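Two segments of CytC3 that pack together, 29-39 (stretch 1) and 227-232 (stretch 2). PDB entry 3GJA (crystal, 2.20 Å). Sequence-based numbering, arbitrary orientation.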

# COMPACT_ATOMS: atom_id res chain seq x y z
N VAL A 29 -11.74 1.32 8.04
CA VAL A 29 -11.18 0.80 9.29
C VAL A 29 -10.33 1.94 9.83
O VAL A 29 -9.56 2.57 9.08
CB VAL A 29 -10.29 -0.45 9.09
CG1 VAL A 29 -11.14 -1.64 8.65
CG2 VAL A 29 -9.20 -0.17 8.07
N LYS A 30 -10.47 2.22 11.12
CA LYS A 30 -9.74 3.31 11.74
C LYS A 30 -8.30 2.99 12.09
O LYS A 30 -8.03 2.03 12.80
CB LYS A 30 -10.48 3.80 12.98
CG LYS A 30 -9.84 5.02 13.63
CD LYS A 30 -10.80 5.73 14.58
CE LYS A 30 -11.22 4.84 15.73
NZ LYS A 30 -12.22 5.52 16.60
N ILE A 31 -7.39 3.80 11.58
CA ILE A 31 -5.98 3.63 11.85
C ILE A 31 -5.60 4.67 12.90
O ILE A 31 -4.90 4.38 13.86
CB ILE A 31 -5.13 3.86 10.58
CG1 ILE A 31 -5.61 2.92 9.47
CG2 ILE A 31 -3.65 3.67 10.90
CD1 ILE A 31 -5.60 1.44 9.82
N PHE A 32 -6.10 5.89 12.71
CA PHE A 32 -5.85 7.01 13.61
C PHE A 32 -7.11 7.87 13.70
O PHE A 32 -7.96 7.82 12.81
CB PHE A 32 -4.74 7.91 13.07
CG PHE A 32 -3.37 7.34 13.18
CD1 PHE A 32 -2.82 7.06 14.43
CD2 PHE A 32 -2.61 7.12 12.04
CE1 PHE A 32 -1.52 6.58 14.53
CE2 PHE A 32 -1.31 6.63 12.14
CZ PHE A 32 -0.76 6.36 13.39
N GLU A 33 -7.22 8.64 14.78
CA GLU A 33 -8.35 9.56 14.93
C GLU A 33 -8.06 10.69 13.93
O GLU A 33 -6.90 11.00 13.65
CB GLU A 33 -8.40 10.14 16.34
CG GLU A 33 -8.81 9.15 17.42
CD GLU A 33 -10.21 8.61 17.21
OE1 GLU A 33 -11.11 9.41 16.90
OE2 GLU A 33 -10.42 7.38 17.37
N PRO A 34 -9.11 11.31 13.38
CA PRO A 34 -8.96 12.39 12.40
C PRO A 34 -7.93 13.48 12.72
O PRO A 34 -7.09 13.80 11.88
CB PRO A 34 -10.38 12.95 12.30
CG PRO A 34 -11.23 11.74 12.49
CD PRO A 34 -10.54 11.03 13.64
N GLU A 35 -7.98 14.05 13.93
CA GLU A 35 -7.05 15.12 14.29
C GLU A 35 -5.62 14.62 14.39
O GLU A 35 -4.68 15.35 14.11
CB GLU A 35 -7.44 15.75 15.63
CG GLU A 35 -8.91 15.63 15.97
CD GLU A 35 -9.30 14.22 16.34
OE1 GLU A 35 -8.76 13.69 17.34
OE2 GLU A 35 -10.14 13.63 15.62
N GLU A 36 -5.47 13.36 14.81
CA GLU A 36 -4.16 12.75 14.94
C GLU A 36 -3.55 12.51 13.56
O GLU A 36 -2.38 12.82 13.34
CB GLU A 36 -4.29 11.42 15.71
CG GLU A 36 -3.00 10.59 15.81
CD GLU A 36 -1.82 11.39 16.34
OE1 GLU A 36 -2.03 12.40 17.04
OE2 GLU A 36 -0.66 11.00 16.06
N MET A 37 -4.33 11.98 12.63
CA MET A 37 -3.82 11.74 11.28
C MET A 37 -3.42 13.06 10.66
O MET A 37 -2.37 13.16 10.01
CB MET A 37 -4.88 11.08 10.39
CG MET A 37 -4.37 10.71 9.00
SD MET A 37 -3.26 9.26 9.02
CE MET A 37 -1.65 10.03 9.01
N THR A 38 -4.25 14.08 10.86
CA THR A 38 -3.98 15.40 10.31
C THR A 38 -2.68 15.95 10.86
O THR A 38 -1.86 16.50 10.12
CB THR A 38 -5.15 16.39 10.60
OG1 THR A 38 -6.28 16.04 9.79
CG2 THR A 38 -4.75 17.83 10.30
N ARG A 39 -2.49 15.80 12.17
CA ARG A 39 -1.28 16.27 12.83
C ARG A 39 -0.05 15.64 12.17
O ARG A 39 0.93 16.33 11.89
CB ARG A 39 -1.32 15.88 14.31
CG ARG A 39 -0.59 16.85 15.22
CD ARG A 39 -0.17 16.22 16.55
NE ARG A 39 1.11 15.52 16.43
CZ ARG A 39 1.24 14.20 16.36
NH1 ARG A 39 0.16 13.43 16.41
NH2 ARG A 39 2.43 13.66 16.22
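Stretch 2, residues 227-232: KPGEAV

Stretch 2 runs antiparallel to stretch 1, entering as a type II turn (Lys227 to Glu230) against the start of the helix and continuing as a strand (Glu230 to Val232) beside the strand residues Val29 and Lys30. At Val29 the two backbones form a hydrogen-bonded antiparallel pair with Ala231: Val29 N donates to Ala231 O (2.9 Å) and Ala231 N to Val29 O (2.8 Å). The two side chains share a sheet face, with Val29 CG2 4.1 Å from Ala231 CB. Lys30 faces Glu230 as a non-hydrogen-bonded pair, CA to CA 4.5 Å, both side chains on the other face; the end of Lys30 leads away, and its NZ forms a salt bridge with Glu33 OE2 (2.7 Å). Beyond the strand, Gly229 O accepts two consecutive amides, Ile31 N at 2.8 Å and Phe32 N at 3.1 Å, so one carbonyl holds the chain as it leaves the sheet. Ile31 also points toward stretch 2, its CG1 3.7 Å from Ala231 CB. Phe32 turns its ring away, leaving its backbone against Gly229: Phe32 O lies 3.4 Å from Gly229 CA in a CA-H...O contact. An ideal CB on Gly229 would stand 2.2 Å from Phe32 O, a clash, and the backbone angles of this residue (phi 98°, psi -14°) themselves call for glycine. One water bridges the stretches, donating to Phe32 O and Pro228 O, each 2.7 Å from the water oxygen. Glu33 occupies the N-cap position, its O accepting from Met37 N (2.9 Å). At the first helical residue, Pro34 CA makes a CA-H...O contact with Pro228 O (3.2 Å). One turn later Met37 packs over the turn, CG 3.3 Å from Gly229 N and CB 4.4 Å from Pro228 CB, while Thr38 OG1 approaches Pro228 CB at 4.1 Å. Arg39 is out of reach.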

# COMPACT_ATOMS: atom_id res chain seq x y z
N LYS A 227 -12.60 9.32 6.26
CA LYS A 227 -12.25 10.50 7.03
C LYS A 227 -10.75 10.41 7.21
O LYS A 227 -10.15 9.36 7.00
CB LYS A 227 -12.93 10.47 8.39
CG LYS A 227 -14.44 10.46 8.30
CD LYS A 227 -15.06 10.50 9.68
CE LYS A 227 -16.58 10.49 9.58
NZ LYS A 227 -17.21 10.51 10.93
N PRO A 228 -10.10 11.52 7.58
CA PRO A 228 -8.65 11.43 7.77
C PRO A 228 -8.39 10.38 8.84
O PRO A 228 -9.08 10.36 9.87
CB PRO A 228 -8.28 12.84 8.24
CG PRO A 228 -9.31 13.71 7.58
CD PRO A 228 -10.58 12.91 7.76
N GLY A 229 -7.44 9.49 8.60
CA GLY A 229 -7.15 8.48 9.60
C GLY A 229 -7.81 7.15 9.33
O GLY A 229 -7.47 6.13 9.95
N GLU A 230 -8.77 7.13 8.42
CA GLU A 230 -9.44 5.88 8.09
C GLU A 230 -8.75 5.28 6.88
O GLU A 230 -8.10 5.98 6.11
CB GLU A 230 -10.91 6.10 7.77
CG GLU A 230 -11.71 6.64 8.93
CD GLU A 230 -13.19 6.68 8.63
OE1 GLU A 230 -13.57 7.18 7.54
OE2 GLU A 230 -13.98 6.21 9.47
N ALA A 231 -8.91 3.97 6.70
CA ALA A 231 -8.31 3.29 5.58
C ALA A 231 -9.24 2.25 5.00
O ALA A 231 -10.21 1.81 5.65
CB ALA A 231 -7.01 2.63 6.01
N VAL A 232 -8.94 1.86 3.77
CA VAL A 232 -9.69 0.81 3.12
C VAL A 232 -8.61 -0.21 2.79
O VAL A 232 -7.50 0.14 2.39
CB VAL A 232 -10.39 1.30 1.83
CG1 VAL A 232 -9.39 1.87 0.84
CG2 VAL A 232 -11.16 0.14 1.20
O HOH W 1 -10.19 8.48 11.48